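Local coordinates for vacuolar protein sorting-associated protein 29 (Entamoeba histolytica, PDB 5XCJ) that binds metal ions in a metallophosphatase fold and probably serves protein transport as the Vps29 subunit of retromer, at residues A[80-85]-A[110-115]; A[117-122]-A[164-169]. The protein carries 1 engineered substitution. All blocks are in the same frame, centred on the assembly; numbering follows the deposited sequence.

Contact 1: A[80-85]-A[110-115]; sequences FKIGLM and ILITGH
Ile-82, Ile-110 and Ile-112 repeat one rotamer, CG1 anti to the carbonyl carbon (chi1 -61°, -58° and -57°), whereas Leu-84 holds CG anti to its backbone N, so their branches meet on one face of a parallel strand pair. The two strands open and close a beta-alpha-beta unit of the metallophosphatase fold, with helix 96-106 as the crossover. Ile-82 and Ile-110 stand side by side, pointing the same way, CG1 of Ile-82 being 4.0 Å from CB of Ile-110. Ile-112 crosses Ile-82 obliquely, its CD1 reaching CG2 of Ile-82 at 3.8 Å, and its other branch, CG2, meets CD1 of Leu-84 at 3.7 Å. At the start of strand 80-85 the Phe-80 ring takes CD1 of Ile-110 obliquely against its CD1.

The backbones alternate donor and acceptor across the pair. Ile-110 N donates to Lys-81 O, Gly-83 N to Ile-110 O at 2.6 Å, Ile-112 N to Gly-83 O, also at 2.6 Å, and Met-85 N to Ile-112 O; all four run nearly along the C=O axis. On the other face, under helix 96-106, CD1 of Leu-111 lies over the backbone of Gly-83, 3.7 Å from Gly-83 O.

Farther along, the chain reaches the metal site. His-115, a Zn(2+) ligand in another structure of this protein, makes no contact with 80-85, and its backbone N is hydrogen-bonded to the carboxylate of Asp-8, which binds both zinc ions in such a structure; none is bound to this chain. After the last of the four bonds, Met-85 O receives the CA-H of Thr-113, with CA 3.2 Å from the oxygen, while CG2 of Thr-113 lies beside Met-85 CG.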
# COMPACT_ATOMS: atom_id res chain seq x y z
N PHE A 80 -11.56 -1.76 12.38
CA PHE A 80 -11.12 -2.58 11.27
C PHE A 80 -9.87 -3.43 11.53
O PHE A 80 -8.87 -2.92 12.00
CB PHE A 80 -10.82 -1.70 10.06
CG PHE A 80 -12.02 -0.98 9.50
CD1 PHE A 80 -12.81 -1.59 8.55
CD2 PHE A 80 -12.32 0.30 9.90
CE1 PHE A 80 -13.91 -0.94 8.03
CE2 PHE A 80 -13.41 0.96 9.38
CZ PHE A 80 -14.21 0.34 8.44
N LYS A 81 -9.95 -4.71 11.20
CA LYS A 81 -8.80 -5.59 11.31
C LYS A 81 -8.19 -5.50 9.92
O LYS A 81 -8.87 -5.74 8.93
CB LYS A 81 -9.21 -7.02 11.62
CG LYS A 81 -9.36 -7.33 13.10
CD LYS A 81 -9.79 -8.77 13.33
CE LYS A 81 -8.72 -9.74 12.86
NZ LYS A 81 -8.94 -11.11 13.39
N ILE A 82 -6.92 -5.13 9.84
CA ILE A 82 -6.26 -4.95 8.56
C ILE A 82 -5.22 -6.02 8.26
O ILE A 82 -4.35 -6.31 9.07
CB ILE A 82 -5.59 -3.56 8.48
CG1 ILE A 82 -6.63 -2.45 8.62
CG2 ILE A 82 -4.81 -3.40 7.18
CD1 ILE A 82 -6.05 -1.06 8.71
N GLY A 83 -5.33 -6.59 7.06
CA GLY A 83 -4.42 -7.62 6.60
C GLY A 83 -3.49 -7.03 5.58
O GLY A 83 -3.90 -6.30 4.68
N LEU A 84 -2.20 -7.30 5.73
CA LEU A 84 -1.21 -6.77 4.82
C LEU A 84 -0.23 -7.81 4.29
O LEU A 84 0.32 -8.59 5.05
CB LEU A 84 -0.44 -5.65 5.52
CG LEU A 84 0.79 -5.05 4.85
CD1 LEU A 84 0.35 -4.06 3.78
CD2 LEU A 84 1.68 -4.38 5.87
N MET A 85 -0.07 -7.83 2.98
CA MET A 85 0.90 -8.70 2.31
C MET A 85 1.25 -8.11 0.94
O MET A 85 0.49 -7.33 0.39
CB MET A 85 0.41 -10.15 2.25
CG MET A 85 -0.30 -10.56 0.99
SD MET A 85 -0.55 -12.35 0.98
CE MET A 85 0.92 -12.90 1.82
N ILE A 110 -10.17 -5.53 6.23
CA ILE A 110 -9.46 -4.89 5.14
C ILE A 110 -8.22 -5.67 4.73
O ILE A 110 -7.43 -6.08 5.57
CB ILE A 110 -9.01 -3.46 5.54
CG1 ILE A 110 -10.21 -2.60 5.93
CG2 ILE A 110 -8.24 -2.81 4.41
CD1 ILE A 110 -9.84 -1.19 6.34
N LEU A 111 -8.06 -5.89 3.43
CA LEU A 111 -6.88 -6.58 2.93
C LEU A 111 -6.09 -5.66 2.01
O LEU A 111 -6.59 -5.20 0.99
CB LEU A 111 -7.26 -7.87 2.18
CG LEU A 111 -6.07 -8.68 1.66
CD1 LEU A 111 -5.27 -9.25 2.82
CD2 LEU A 111 -6.52 -9.78 0.72
N ILE A 112 -4.84 -5.41 2.38
CA ILE A 112 -3.97 -4.55 1.61
C ILE A 112 -2.90 -5.39 0.93
O ILE A 112 -2.21 -6.17 1.57
CB ILE A 112 -3.29 -3.49 2.49
CG1 ILE A 112 -4.35 -2.65 3.22
CG2 ILE A 112 -2.38 -2.61 1.66
CD1 ILE A 112 -3.78 -1.55 4.08
N THR A 113 -2.80 -5.22 -0.39
CA THR A 113 -1.83 -5.93 -1.22
C THR A 113 -1.26 -5.01 -2.31
O THR A 113 -1.86 -4.01 -2.65
CB THR A 113 -2.45 -7.18 -1.89
OG1 THR A 113 -3.59 -6.80 -2.67
CG2 THR A 113 -2.86 -8.20 -0.85
N GLY A 114 -0.10 -5.36 -2.83
CA GLY A 114 0.52 -4.59 -3.89
C GLY A 114 0.69 -5.48 -5.10
O GLY A 114 -0.31 -5.98 -5.61
N HIS A 115 1.92 -5.60 -5.58
CA HIS A 115 2.29 -6.46 -6.71
C HIS A 115 1.88 -6.01 -8.11
O HIS A 115 2.68 -6.01 -9.03
CB HIS A 115 1.84 -7.90 -6.46
CG HIS A 115 2.34 -8.86 -7.49
ND1 HIS A 115 3.58 -9.45 -7.41
CD2 HIS A 115 1.77 -9.32 -8.62
CE1 HIS A 115 3.75 -10.24 -8.46
NE2 HIS A 115 2.67 -10.19 -9.20

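Contact 2: A[117-122]-A[164-169]; sequences HKLETK and EYTLVD
Glu-164 reaches across obliquely to Leu-119 and Thr-121, its chain extended beyond CG, so that its carboxylate lies between CD2 of Leu-119 and the hydroxyl of Thr-121. That hydroxyl, anti to its own carbonyl carbon (chi1 -69°), donates to Glu-164 OE2 at 2.8 Å, approaching from above the carboxylate plane, 28° out of it. The same oxygen accepts from a water at 2.4 Å, a very short distance, and that water in turn accepts from Thr-121 N at 2.8 Å. Residue 121 thus grips one carboxylate oxygen twice, directly through OG1 and through the water from its backbone, which should restrain the turn of the carboxylate. Two donors on OE2 would be expected to help keep Glu-164 ionised.

Leu-119 adds apolar packing. With CG anti to the backbone N (chi1 176°), it runs CD2 along the Glu-164 side chain, 3.8 Å from CB and 3.6 Å from OE1. Its other methyl, CD1, turns to the next residues of the strand, lying 4.0 Å from Tyr-165 O and 4.3 Å from CG2 of Thr-166. The glutamate therefore has a leucine methyl against its chain and OE1, while OE2 takes the hydrogen bonds.

The backbones do not pair here: the nearest CA atoms, those of Leu-119 and Glu-164, are 7.8 Å apart, and two different sheets of the metallophosphatase fold meet mainly through side chains. Strand 120-124 is an outermost strand of the five-stranded sheet and pairs with 127-131; strand 159-168 lies between 149-156 and 171-179 in the six-stranded sheet. Leu-119 also touches Ser-149 and Thr-121 touches Met-151, both of strand 149-156, and Thr-121 meets Phe-179 of strand 171-179.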
# COMPACT_ATOMS: atom_id res chain seq x y z
N HIS A 117 1.07 -3.12 -9.26
CA HIS A 117 1.57 -1.79 -9.62
C HIS A 117 0.47 -0.87 -10.15
O HIS A 117 0.72 0.07 -10.89
CB HIS A 117 2.77 -1.86 -10.57
CG HIS A 117 4.03 -2.31 -9.91
ND1 HIS A 117 5.28 -1.88 -10.31
CD2 HIS A 117 4.24 -3.17 -8.88
CE1 HIS A 117 6.20 -2.45 -9.55
NE2 HIS A 117 5.60 -3.24 -8.68
N LYS A 118 -0.77 -1.17 -9.76
CA LYS A 118 -1.91 -0.36 -10.14
C LYS A 118 -2.74 -0.09 -8.90
O LYS A 118 -3.21 -1.02 -8.25
CB LYS A 118 -2.76 -1.04 -11.21
CG LYS A 118 -3.80 -0.12 -11.81
CD LYS A 118 -3.29 1.31 -11.86
CE LYS A 118 -3.73 2.03 -13.13
NZ LYS A 118 -2.58 2.64 -13.85
N LEU A 119 -2.90 1.18 -8.56
CA LEU A 119 -3.66 1.54 -7.39
C LEU A 119 -5.13 1.20 -7.63
O LEU A 119 -5.66 1.48 -8.68
CB LEU A 119 -3.52 3.03 -7.09
CG LEU A 119 -4.33 3.59 -5.93
CD1 LEU A 119 -3.63 4.79 -5.33
CD2 LEU A 119 -5.74 3.96 -6.37
N GLU A 120 -5.75 0.55 -6.65
CA GLU A 120 -7.16 0.22 -6.77
C GLU A 120 -7.85 0.17 -5.42
O GLU A 120 -7.30 -0.32 -4.44
CB GLU A 120 -7.33 -1.12 -7.49
CG GLU A 120 -8.77 -1.46 -7.84
CD GLU A 120 -8.91 -2.83 -8.49
OE1 GLU A 120 -8.92 -2.91 -9.73
OE2 GLU A 120 -8.99 -3.82 -7.74
N THR A 121 -9.08 0.67 -5.38
CA THR A 121 -9.90 0.61 -4.19
C THR A 121 -11.16 -0.16 -4.57
O THR A 121 -11.87 0.24 -5.47
CB THR A 121 -10.30 2.00 -3.69
OG1 THR A 121 -9.14 2.68 -3.19
CG2 THR A 121 -11.32 1.88 -2.58
N LYS A 122 -11.40 -1.29 -3.92
CA LYS A 122 -12.59 -2.07 -4.22
C LYS A 122 -13.28 -2.64 -2.99
O LYS A 122 -12.63 -3.09 -2.06
CB LYS A 122 -12.23 -3.20 -5.19
CG LYS A 122 -13.27 -3.44 -6.27
CD LYS A 122 -12.82 -4.51 -7.26
CE LYS A 122 -12.44 -5.80 -6.56
NZ LYS A 122 -11.69 -6.71 -7.46
N GLU A 164 -6.96 8.50 -2.63
CA GLU A 164 -6.10 7.92 -3.65
C GLU A 164 -5.23 8.97 -4.34
O GLU A 164 -5.74 9.78 -5.10
CB GLU A 164 -6.93 7.20 -4.72
CG GLU A 164 -8.01 6.27 -4.20
CD GLU A 164 -8.81 5.65 -5.34
OE1 GLU A 164 -8.66 6.12 -6.48
OE2 GLU A 164 -9.57 4.70 -5.09
N TYR A 165 -3.93 8.94 -4.08
CA TYR A 165 -3.02 9.90 -4.70
C TYR A 165 -2.23 9.29 -5.85
O TYR A 165 -1.65 8.22 -5.69
CB TYR A 165 -2.04 10.49 -3.67
CG TYR A 165 -2.68 11.41 -2.66
CD1 TYR A 165 -2.82 12.76 -2.92
CD2 TYR A 165 -3.15 10.93 -1.46
CE1 TYR A 165 -3.41 13.61 -2.00
CE2 TYR A 165 -3.73 11.76 -0.53
CZ TYR A 165 -3.87 13.10 -0.81
OH TYR A 165 -4.45 13.93 0.11
N THR A 166 -2.26 9.95 -7.00
CA THR A 166 -1.52 9.50 -8.17
C THR A 166 -0.82 10.67 -8.85
O THR A 166 -1.28 11.81 -8.77
CB THR A 166 -2.43 8.80 -9.19
OG1 THR A 166 -3.45 9.69 -9.63
CG2 THR A 166 -3.05 7.55 -8.58
N LEU A 167 0.30 10.40 -9.50
CA LEU A 167 1.02 11.43 -10.22
C LEU A 167 0.84 11.13 -11.70
O LEU A 167 1.44 10.20 -12.23
CB LEU A 167 2.50 11.41 -9.85
CG LEU A 167 3.46 12.37 -10.54
CD1 LEU A 167 3.10 13.82 -10.24
CD2 LEU A 167 4.89 12.07 -10.16
N VAL A 168 0.00 11.91 -12.37
CA VAL A 168 -0.26 11.71 -13.78
C VAL A 168 0.10 12.93 -14.62
O VAL A 168 -0.33 14.04 -14.34
CB VAL A 168 -1.73 11.37 -14.05
CG1 VAL A 168 -1.95 11.12 -15.53
CG2 VAL A 168 -2.15 10.18 -13.21
N ASP A 169 0.94 12.70 -15.62
CA ASP A 169 1.38 13.73 -16.56
C ASP A 169 2.02 14.92 -15.86
O ASP A 169 1.86 16.05 -16.29
CB ASP A 169 0.20 14.20 -17.42
CG ASP A 169 -0.39 13.07 -18.24
OD1 ASP A 169 0.31 12.07 -18.45
OD2 ASP A 169 -1.55 13.20 -18.68
O HOH W 1 -9.48 3.02 -6.87

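In the fold
Contact 1 is buried and lies within one sheet, whereas contact 2 is at the surface and joins that sheet to the other. Strands 110-112 and 120-124 follow each other in the chain and belong to the same five-stranded sheet, with 127-131 between them. The chain joining them carries two histidines that bind zinc in another structure of this protein: His-115 ends one segment of contact 1 and His-117 begins one of contact 2. The chemistry follows the setting: main-chain bonding and aliphatic packing inside the sheet, a carboxylate, a hydroxyl, a water and leucine methyls between the sheets. Their centres are 16 Å apart, and beyond this sequence link the two do not touch.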